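Local coordinates for aldehyde dehydrogenase (Trypanosoma brucei, PDB 5MYP), which probably oxidises aldehydes to carboxylic acids with NAD+ as the electron acceptor, as a glycosomal member of the aldehyde dehydrogenase family, at residues 19-24 / 190-195; 162-167 / 178-183; 246-251 / 277-282; 258-263 / 421-426. One frame throughout, in Å; residues are numbered along the deposited sequence.

Contact 1: residues 19-24 / 190-195. Unlike the reference sequence in segment 19-24: Val-19 (reference Thr).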
# COMPACT_ATOMS: atom_id res chain seq x y z
N VAL A 19 -11.87 24.84 -4.48
CA VAL A 19 -11.18 25.94 -3.79
C VAL A 19 -10.56 25.45 -2.48
O VAL A 19 -9.41 25.75 -2.19
CB VAL A 19 -12.13 27.14 -3.50
CG1 VAL A 19 -11.40 28.25 -2.75
CG2 VAL A 19 -12.72 27.67 -4.80
N ILE A 20 -11.34 24.68 -1.72
CA ILE A 20 -10.90 24.08 -0.46
C ILE A 20 -9.67 23.19 -0.68
O ILE A 20 -8.66 23.35 0.02
CB ILE A 20 -12.05 23.29 0.23
CG1 ILE A 20 -13.10 24.27 0.77
CG2 ILE A 20 -11.54 22.41 1.36
CD1 ILE A 20 -14.44 23.64 1.08
N VAL A 21 -9.74 22.29 -1.66
CA VAL A 21 -8.62 21.39 -1.96
C VAL A 21 -7.40 22.18 -2.45
O VAL A 21 -6.28 21.91 -2.02
CB VAL A 21 -9.00 20.27 -2.96
CG1 VAL A 21 -7.78 19.39 -3.28
CG2 VAL A 21 -10.13 19.42 -2.41
N SER A 22 -7.63 23.15 -3.34
CA SER A 22 -6.56 23.99 -3.89
C SER A 22 -5.81 24.78 -2.82
O SER A 22 -4.59 24.91 -2.89
CB SER A 22 -7.14 24.96 -4.92
OG SER A 22 -6.14 25.83 -5.41
N LYS A 23 -6.54 25.31 -1.84
CA LYS A 23 -5.93 26.03 -0.71
C LYS A 23 -5.04 25.11 0.13
O LYS A 23 -3.94 25.51 0.52
CB LYS A 23 -7.00 26.68 0.17
CG LYS A 23 -7.56 27.98 -0.37
CD LYS A 23 -8.64 28.55 0.54
CE LYS A 23 -9.30 29.76 -0.09
NZ LYS A 23 -10.59 30.11 0.57
N CYS A 24 -5.50 23.89 0.37
CA CYS A 24 -4.70 22.88 1.08
C CYS A 24 -3.45 22.46 0.29
O CYS A 24 -2.38 22.27 0.87
CB CYS A 24 -5.56 21.65 1.44
SG CYS A 24 -6.88 22.00 2.62
N LEU A 190 -13.91 13.61 -4.42
CA LEU A 190 -13.16 12.51 -5.04
C LEU A 190 -12.63 12.75 -6.47
O LEU A 190 -11.73 12.03 -6.92
CB LEU A 190 -13.96 11.20 -4.97
CG LEU A 190 -14.02 10.53 -3.59
CD1 LEU A 190 -15.05 9.42 -3.56
CD2 LEU A 190 -12.67 10.00 -3.14
N LYS A 191 -13.19 13.74 -7.17
CA LYS A 191 -12.63 14.19 -8.45
C LYS A 191 -11.34 15.00 -8.29
O LYS A 191 -10.54 15.07 -9.22
CB LYS A 191 -13.66 15.02 -9.22
CG LYS A 191 -14.89 14.23 -9.63
CD LYS A 191 -15.51 14.78 -10.91
CE LYS A 191 -15.85 16.25 -10.78
NZ LYS A 191 -14.69 17.13 -11.08
N GLU A 192 -11.15 15.62 -7.13
CA GLU A 192 -9.94 16.42 -6.85
C GLU A 192 -8.75 15.50 -6.58
O GLU A 192 -8.92 14.35 -6.13
CB GLU A 192 -10.16 17.35 -5.66
CG GLU A 192 -11.31 18.34 -5.82
CD GLU A 192 -11.14 19.27 -7.00
OE1 GLU A 192 -10.00 19.73 -7.25
OE2 GLU A 192 -12.14 19.54 -7.69
N ARG A 193 -7.55 16.00 -6.86
CA ARG A 193 -6.33 15.21 -6.75
C ARG A 193 -5.75 15.25 -5.33
O ARG A 193 -5.40 16.32 -4.82
CB ARG A 193 -5.28 15.71 -7.74
CG ARG A 193 -4.01 14.87 -7.71
CD ARG A 193 -3.07 15.19 -8.86
NE ARG A 193 -1.86 14.38 -8.76
CZ ARG A 193 -0.84 14.43 -9.61
NH1 ARG A 193 -0.88 15.26 -10.65
NH2 ARG A 193 0.21 13.65 -9.43
N PHE A 194 -5.65 14.07 -4.72
CA PHE A 194 -4.98 13.89 -3.43
C PHE A 194 -3.79 12.96 -3.61
O PHE A 194 -3.69 12.24 -4.60
CB PHE A 194 -5.95 13.31 -2.41
CG PHE A 194 -7.08 14.24 -2.07
CD1 PHE A 194 -6.90 15.25 -1.13
CD2 PHE A 194 -8.31 14.12 -2.70
CE1 PHE A 194 -7.93 16.12 -0.82
CE2 PHE A 194 -9.35 14.98 -2.39
CZ PHE A 194 -9.16 15.98 -1.45
N ASP A 195 -2.90 12.99 -2.63
CA ASP A 195 -1.71 12.13 -2.62
C ASP A 195 -1.90 10.86 -1.80
O ASP A 195 -1.09 9.94 -1.89
CB ASP A 195 -0.51 12.94 -2.16
CG ASP A 195 -0.27 14.14 -3.05
OD1 ASP A 195 0.30 13.95 -4.15
OD2 ASP A 195 -0.70 15.25 -2.67

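Contact 2: residues 162-167 / 178-183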
# COMPACT_ATOMS: atom_id res chain seq x y z
N LEU A 162 -20.64 20.13 15.07
CA LEU A 162 -19.75 20.58 16.15
C LEU A 162 -18.28 20.60 15.73
O LEU A 162 -17.57 21.58 15.99
CB LEU A 162 -19.91 19.69 17.40
CG LEU A 162 -19.13 20.11 18.65
CD1 LEU A 162 -19.48 21.52 19.08
CD2 LEU A 162 -19.39 19.13 19.79
N LEU A 163 -17.82 19.53 15.08
CA LEU A 163 -16.44 19.46 14.59
C LEU A 163 -16.15 20.54 13.55
O LEU A 163 -15.08 21.15 13.57
CB LEU A 163 -16.15 18.08 14.00
CG LEU A 163 -14.72 17.82 13.50
CD1 LEU A 163 -13.70 17.95 14.63
CD2 LEU A 163 -14.64 16.45 12.85
N THR A 164 -17.10 20.76 12.65
CA THR A 164 -16.97 21.80 11.62
C THR A 164 -16.89 23.20 12.25
O THR A 164 -16.09 24.02 11.82
CB THR A 164 -18.12 21.71 10.59
OG1 THR A 164 -18.06 20.43 9.94
CG2 THR A 164 -18.03 22.81 9.55
N LYS A 165 -17.69 23.45 13.28
CA LYS A 165 -17.64 24.71 14.03
C LYS A 165 -16.30 24.88 14.76
O LYS A 165 -15.68 25.95 14.69
CB LYS A 165 -18.80 24.78 15.03
CG LYS A 165 -18.86 26.09 15.83
CD LYS A 165 -19.93 26.09 16.91
CE LYS A 165 -19.60 27.11 17.99
NZ LYS A 165 -20.75 27.42 18.89
N LEU A 166 -15.85 23.84 15.46
CA LEU A 166 -14.69 23.94 16.36
C LEU A 166 -13.33 23.88 15.66
O LEU A 166 -12.42 24.60 16.05
CB LEU A 166 -14.73 22.86 17.44
CG LEU A 166 -15.82 22.99 18.50
CD1 LEU A 166 -15.83 21.74 19.37
CD2 LEU A 166 -15.63 24.23 19.36
N LEU A 167 -13.20 23.04 14.64
CA LEU A 167 -11.89 22.74 14.05
C LEU A 167 -11.10 23.98 13.56
O LEU A 167 -9.91 24.09 13.89
CB LEU A 167 -12.01 21.68 12.93
CG LEU A 167 -10.72 21.09 12.35
CD1 LEU A 167 -9.92 20.37 13.42
CD2 LEU A 167 -11.07 20.15 11.20
N ILE A 178 -12.43 21.22 5.18
CA ILE A 178 -13.59 20.40 5.53
C ILE A 178 -14.60 20.43 4.38
O ILE A 178 -14.94 21.51 3.89
CB ILE A 178 -14.27 20.86 6.84
CG1 ILE A 178 -13.24 20.94 7.99
CG2 ILE A 178 -15.42 19.93 7.20
CD1 ILE A 178 -13.78 21.55 9.27
N VAL A 179 -15.06 19.25 3.97
CA VAL A 179 -16.15 19.13 3.00
C VAL A 179 -17.29 18.38 3.69
O VAL A 179 -17.10 17.25 4.14
CB VAL A 179 -15.71 18.39 1.71
CG1 VAL A 179 -16.90 18.14 0.79
CG2 VAL A 179 -14.64 19.18 0.98
N ASN A 180 -18.46 19.00 3.76
CA ASN A 180 -19.63 18.42 4.40
C ASN A 180 -20.68 18.09 3.34
O ASN A 180 -20.87 18.85 2.39
CB ASN A 180 -20.22 19.39 5.44
CG ASN A 180 -19.51 19.30 6.79
OD1 ASN A 180 -19.50 18.24 7.40
ND2 ASN A 180 -18.92 20.40 7.26
N GLY A 181 -21.34 16.95 3.52
CA GLY A 181 -22.44 16.53 2.65
C GLY A 181 -22.53 15.03 2.47
O GLY A 181 -21.89 14.28 3.20
N GLY A 182 -23.32 14.61 1.49
CA GLY A 182 -23.57 13.20 1.21
C GLY A 182 -22.86 12.75 -0.06
O GLY A 182 -21.69 13.07 -0.27
N VAL A 183 -23.59 12.02 -0.91
CA VAL A 183 -23.01 11.41 -2.10
C VAL A 183 -22.53 12.45 -3.11
O VAL A 183 -21.43 12.32 -3.65
CB VAL A 183 -24.01 10.43 -2.78
CG1 VAL A 183 -23.49 9.92 -4.13
CG2 VAL A 183 -24.28 9.25 -1.85

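Contact 3: residues 246-251 / 277-282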
# COMPACT_ATOMS: atom_id res chain seq x y z
N ARG A 246 -16.81 -10.60 28.09
CA ARG A 246 -16.01 -9.94 27.06
C ARG A 246 -16.73 -9.93 25.70
O ARG A 246 -16.78 -8.89 25.05
CB ARG A 246 -14.62 -10.59 26.96
CG ARG A 246 -13.77 -10.26 28.18
CD ARG A 246 -12.47 -11.02 28.25
NE ARG A 246 -11.74 -10.67 29.47
CZ ARG A 246 -10.50 -11.06 29.79
NH1 ARG A 246 -9.80 -11.84 28.97
NH2 ARG A 246 -9.97 -10.67 30.94
N ILE A 247 -17.30 -11.07 25.32
CA ILE A 247 -18.06 -11.17 24.06
C ILE A 247 -19.27 -10.23 24.09
O ILE A 247 -19.48 -9.48 23.14
CB ILE A 247 -18.52 -12.63 23.77
CG1 ILE A 247 -17.31 -13.52 23.48
CG2 ILE A 247 -19.48 -12.68 22.58
CD1 ILE A 247 -17.59 -15.01 23.54
N MET A 248 -20.04 -10.28 25.17
CA MET A 248 -21.26 -9.48 25.30
C MET A 248 -20.96 -7.99 25.33
O MET A 248 -21.69 -7.20 24.73
CB MET A 248 -22.07 -9.92 26.53
CG MET A 248 -23.42 -9.25 26.70
SD MET A 248 -24.52 -9.28 25.26
CE MET A 248 -24.66 -11.04 24.98
N TRP A 249 -19.88 -7.59 26.02
CA TRP A 249 -19.45 -6.19 26.02
C TRP A 249 -19.15 -5.70 24.60
O TRP A 249 -19.64 -4.64 24.19
CB TRP A 249 -18.21 -5.98 26.91
CG TRP A 249 -17.56 -4.64 26.67
CD1 TRP A 249 -18.01 -3.43 27.10
CD2 TRP A 249 -16.39 -4.38 25.89
NE1 TRP A 249 -17.18 -2.43 26.65
CE2 TRP A 249 -16.17 -2.99 25.91
CE3 TRP A 249 -15.50 -5.20 25.18
CZ2 TRP A 249 -15.10 -2.39 25.25
CZ3 TRP A 249 -14.43 -4.60 24.53
CH2 TRP A 249 -14.23 -3.21 24.57
N GLY A 250 -18.37 -6.48 23.85
CA GLY A 250 -18.04 -6.16 22.46
C GLY A 250 -19.24 -6.00 21.55
O GLY A 250 -19.20 -5.24 20.58
N LYS A 251 -20.31 -6.73 21.85
CA LYS A 251 -21.57 -6.65 21.12
C LYS A 251 -22.46 -5.49 21.57
O LYS A 251 -23.12 -4.86 20.74
CB LYS A 251 -22.34 -7.97 21.27
CG LYS A 251 -23.45 -8.20 20.25
CD LYS A 251 -22.90 -8.20 18.83
CE LYS A 251 -23.76 -9.02 17.89
NZ LYS A 251 -23.21 -9.00 16.50
N ASP A 277 -26.08 -19.56 28.15
CA ASP A 277 -26.53 -19.17 29.49
C ASP A 277 -25.66 -18.06 30.09
O ASP A 277 -26.18 -17.11 30.66
CB ASP A 277 -26.55 -20.37 30.45
CG ASP A 277 -27.67 -21.37 30.13
OD1 ASP A 277 -28.45 -21.15 29.18
OD2 ASP A 277 -27.76 -22.38 30.85
N ALA A 278 -24.34 -18.19 29.95
CA ALA A 278 -23.40 -17.17 30.43
C ALA A 278 -23.57 -15.83 29.71
O ALA A 278 -23.53 -14.78 30.35
CB ALA A 278 -21.96 -17.66 30.31
N LEU A 279 -23.76 -15.88 28.40
CA LEU A 279 -24.06 -14.67 27.61
C LEU A 279 -25.35 -13.98 28.07
O LEU A 279 -25.41 -12.76 28.15
CB LEU A 279 -24.13 -14.99 26.11
CG LEU A 279 -22.80 -15.29 25.40
CD1 LEU A 279 -23.02 -15.92 24.03
CD2 LEU A 279 -21.96 -14.03 25.27
N ALA A 280 -26.37 -14.79 28.37
CA ALA A 280 -27.64 -14.27 28.89
C ALA A 280 -27.44 -13.55 30.23
O ALA A 280 -27.97 -12.46 30.42
CB ALA A 280 -28.66 -15.39 29.05
N GLU A 281 -26.67 -14.15 31.13
CA GLU A 281 -26.36 -13.53 32.42
C GLU A 281 -25.57 -12.23 32.27
O GLU A 281 -25.89 -11.24 32.93
CB GLU A 281 -25.62 -14.50 33.35
CG GLU A 281 -26.45 -15.68 33.84
CD GLU A 281 -27.75 -15.25 34.52
OE1 GLU A 281 -27.70 -14.37 35.41
OE2 GLU A 281 -28.82 -15.79 34.16
N ALA A 282 -24.56 -12.25 31.40
CA ALA A 282 -23.78 -11.04 31.10
C ALA A 282 -24.65 -9.91 30.56
O ALA A 282 -24.49 -8.75 30.97
CB ALA A 282 -22.66 -11.36 30.11

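Contact 4: residues 258-263 / 421-426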
# COMPACT_ATOMS: atom_id res chain seq x y z
N THR A 258 -20.08 -1.87 15.14
CA THR A 258 -18.63 -1.71 15.19
C THR A 258 -18.04 -2.69 14.17
O THR A 258 -18.47 -3.85 14.10
CB THR A 258 -18.09 -2.05 16.60
OG1 THR A 258 -18.85 -1.35 17.60
CG2 THR A 258 -16.62 -1.68 16.75
N CYS A 259 -17.06 -2.22 13.40
CA CYS A 259 -16.41 -3.03 12.37
C CYS A 259 -15.64 -4.24 12.90
O CYS A 259 -15.36 -5.17 12.15
CB CYS A 259 -15.48 -2.15 11.53
SG CYS A 259 -16.37 -1.10 10.37
N ILE A 260 -15.31 -4.21 14.19
CA ILE A 260 -14.62 -5.30 14.88
C ILE A 260 -15.49 -5.92 15.99
O ILE A 260 -14.99 -6.60 16.89
CB ILE A 260 -13.25 -4.83 15.44
CG1 ILE A 260 -13.39 -3.59 16.34
CG2 ILE A 260 -12.28 -4.54 14.29
CD1 ILE A 260 -12.12 -3.18 17.04
N ALA A 261 -16.81 -5.70 15.93
CA ALA A 261 -17.73 -6.33 16.88
C ALA A 261 -17.72 -7.84 16.65
O ALA A 261 -17.49 -8.28 15.53
CB ALA A 261 -19.14 -5.79 16.71
N PRO A 262 -17.96 -8.63 17.72
CA PRO A 262 -18.18 -10.05 17.49
C PRO A 262 -19.43 -10.24 16.64
O PRO A 262 -20.52 -9.86 17.06
CB PRO A 262 -18.33 -10.63 18.91
CG PRO A 262 -18.69 -9.47 19.77
CD PRO A 262 -18.09 -8.26 19.14
N ASP A 263 -19.26 -10.76 15.43
CA ASP A 263 -20.36 -10.88 14.48
C ASP A 263 -21.14 -12.16 14.77
O ASP A 263 -22.36 -12.11 14.87
CB ASP A 263 -19.85 -10.86 13.04
CG ASP A 263 -20.97 -10.87 12.02
OD1 ASP A 263 -21.49 -11.97 11.73
OD2 ASP A 263 -21.32 -9.79 11.51
N ASP A 421 -10.13 -12.25 24.19
CA ASP A 421 -10.84 -10.97 24.30
C ASP A 421 -11.35 -10.54 22.93
O ASP A 421 -11.08 -11.19 21.92
CB ASP A 421 -9.93 -9.89 24.91
CG ASP A 421 -10.67 -8.95 25.86
OD1 ASP A 421 -11.86 -8.63 25.61
OD2 ASP A 421 -10.07 -8.53 26.87
N VAL A 422 -12.11 -9.44 22.91
CA VAL A 422 -12.63 -8.84 21.68
C VAL A 422 -12.41 -7.33 21.71
O VAL A 422 -12.33 -6.74 22.79
CB VAL A 422 -14.13 -9.17 21.46
CG1 VAL A 422 -14.37 -10.67 21.46
CG2 VAL A 422 -15.01 -8.49 22.51
N VAL A 423 -12.24 -6.72 20.53
CA VAL A 423 -12.27 -5.25 20.34
C VAL A 423 -11.06 -4.47 20.88
O VAL A 423 -10.58 -3.54 20.22
CB VAL A 423 -13.61 -4.63 20.84
CG1 VAL A 423 -13.66 -3.12 20.62
CG2 VAL A 423 -14.80 -5.29 20.15
N VAL A 424 -10.55 -4.86 22.05
CA VAL A 424 -9.53 -4.07 22.79
C VAL A 424 -8.20 -3.82 22.05
O VAL A 424 -7.49 -2.86 22.36
CB VAL A 424 -9.23 -4.66 24.19
CG1 VAL A 424 -10.46 -4.59 25.08
CG2 VAL A 424 -8.68 -6.09 24.11
N HIS A 425 -7.87 -4.69 21.10
CA HIS A 425 -6.67 -4.52 20.26
C HIS A 425 -6.64 -3.21 19.46
O HIS A 425 -5.57 -2.72 19.14
CB HIS A 425 -6.49 -5.71 19.30
CG HIS A 425 -7.51 -5.77 18.20
ND1 HIS A 425 -8.85 -6.01 18.44
CD2 HIS A 425 -7.39 -5.64 16.86
CE1 HIS A 425 -9.50 -6.01 17.29
NE2 HIS A 425 -8.64 -5.79 16.32
N ALA A 426 -7.82 -2.66 19.14
CA ALA A 426 -7.92 -1.38 18.42
C ALA A 426 -7.26 -0.20 19.17
O ALA A 426 -6.72 0.70 18.53
CB ALA A 426 -9.37 -1.06 18.11

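Contact 1: residues 19-24 / 190-195
Val-21 and Glu-192 bring the two backbones closest, with 7.1 Å between Val-21 CA and Glu-192 CA. Residues 19-24 form a turn and a half of helix 16-29, whereas 190-195 leave the end of helix 183-191 and lead to strand 196-200, Glu-192 to Phe-194 running extended. One valine therefore faces a passing strand-like backbone, and it carries the whole contact from the helix side. With CG1 anti to the backbone N (chi1 178°), both methyls of Val-21 are directed across the gap. Val-21 CG2 lies 3.7 Å from Phe-194 CZ, at the far end of the ring, which it meets obliquely. The same Val-21 CG2 is 3.8 Å from Glu-192 CG, so this methyl is wedged between the glutamate's aliphatic stem and the phenyl ring. CG1 of Val-21 touches Glu-192 CB at 3.9 Å and passes 4.2 Å from Arg-193 O. The bend at chi2 (-60°) turns the Glu-192 carboxylate away from the valine, leaving CB and CG to make the contact. Arg-193 extends away from the helix to form a salt bridge with Glu-390 of the second subunit. Arg-25, later in helix 16-29, hydrogen-bonds to Arg-193 O and forms a salt bridge with Asp-195 OD2. Phe-194 packs on Val-120 and Leu-122 of strand 110-124 and on Val-149 of strand 147-151, so the N-terminal helix lies against the sheet that holds these strands.

Contact 2: residues 162-167 / 178-183
Ile-178, the last residue of strand 176-178, reaches helix 157-170 with both branches of its side chain. Ile-178 CD1 lies 3.6 Å from Leu-167 CD2, the two side chains meeting at a slant, and also 4.0 Å from Thr-164 CA, so the methyl rests against the helix backbone between these two residues. The other branch, Ile-178 CG2, sits 3.8 Å from Thr-164 OG1. Val-179 turns to the other side of the chain, onto Val-149. This is the helix-to-strand packing of a Rossmann-type alpha/beta layer: helix 157-170 connects the parallel neighbours 147-151 and 176-178 in a beta-alpha-beta crossover, and Leu-167 and Ile-178 both also touch Ile-150 of the adjoining strand. Asn-180 comes back toward the helix, its side chain and that of Thr-164 approaching from opposite directions. Asn-180 ND2 donates to Thr-164 OG1 over 2.8 Å, nearly straight at 164° and only 11° out of the amide plane. Thr-164 OG1 has a second bond, to Ala-160 O one turn earlier, a carbonyl that can only accept; the hydroxyl therefore donates to Ala-160 O and accepts from the amide. After Asn-180 the chain moves away from helix 157-170 through Gly-181, whose O is bonded to Lys-151 NZ, and Gly-182, the N-cap of helix 183-191.

Contact 3: residues 246-251 / 277-282
Met-248 and Leu-279 stand where helices 240-252 and 272-287 come nearest, their CA atoms 6.3 Å apart. The axes of the two short segments approach to 9.2 Å and cross at -54°, with their directions closer to parallel than antiparallel. Packing is tightest around the methionine. Met-248 CB lies 3.9 Å from Ala-282 CB, the alanine methyl packing against it where the segments approach. CG of Met-248 is anti to the backbone N (chi1 -175°), and bends at chi2 and chi3 fold the thioether back so that Met-248 CE settles 3.7 Å from Leu-279 O and 4.0 Å from Leu-279 CD2. Leu-279 CD2 serves a second neighbour as well, lying 3.9 Å from Ile-247 CG2, and is thus held between isoleucine and methionine. Toward the sheet, Ile-247 and Leu-279 are closed over by Leu-371 of strand 370-376, and Met-248 by Pro-349. The outer side differs: Asp-277 and Glu-281 project from helix 272-287 into solvent and reach nothing on the partner segment. On the far flank of helix 240-252, Arg-246 and Trp-249 meet the second subunit, where Arg-473 makes a cation-pi contact with the tryptophan and Phe-474 an edge-to-face one. Between the two helices the contact is almost wholly carbon on carbon, apart from the Met-248 methyl resting on the Leu-279 carbonyl oxygen, so it probably rests on close packing and burial.

Contact 4: residues 258-263 / 421-426
Ile-260 pushes its CD1 methyl into a pocket formed by Val-423, His-425 and Ala-426. Ile-260 CD1 is 3.6 Å from Ala-426 CB and the same 3.6 Å from Val-423 O, while Val-423 CG1 lies at 3.9 Å. His-425 contributes its CE1 atom, 3.9 Å from Ile-260 CD1, with the ring set obliquely to the methyl. The rotamer explains the reach: CG1 of Ile-260 lies between the backbone N and the carbonyl carbon (chi1 54°), and the extended chi2 of 174° carries CD1 outward to meet all three residues. A second, shorter touch is made by the backbone, where Val-423 CG2 rests 3.5 Å from Ile-260 O. Ile-260 O is hydrogen-bonded by Tyr-396 OH. Residues 258-261 form a type I beta turn, closed by the bond from Ala-261 N to Thr-258 O, and Cys-259, the predicted nucleophile of the aldehyde dehydrogenase active site, is its second residue. The contact lies directly behind the turn that carries the cysteine; the predicted active-site Glu-223 is about 7 Å from the isoleucine side chain. Val-423 (phi 72°) is the centre of a classic gamma turn closed by Val-424 N to Val-422 O, just before the 3-10 turn 424-426. Asp-421 forms salt bridges with Arg-462 and Arg-473 of the second subunit. The loop leaves strand 417-419 and packs Val-422 on Tyr-396 and Phe-398 of strand 395-398, while Val-423 and Val-424 lie on Trp-249 of helix 240-252.

Contacts 1 and 2 belong to the sheet of strand 110-124 and its covering helices, and touch where Ile-20 CD1 meets Ile-178 O; both are partly buried. Contacts 3 and 4 belong to the sheet of strand 264-268; contact 3 is buried throughout and contact 4, nearer the centre of the chain, almost so. Helix 240-252 of contact 3 packs on both segments of contact 4, and Lys-251 NZ probably hydrogen-bonds to Pro-262 O. Contacts 1, 3 and 4 rest on van der Waals packing, in contact 4 partly against carbonyls and a histidine ring, whereas contact 2 adds a hydrogen bond between side chains. Contact 4 alone holds a predicted catalytic residue, and all except contact 2 also touch the second subunit.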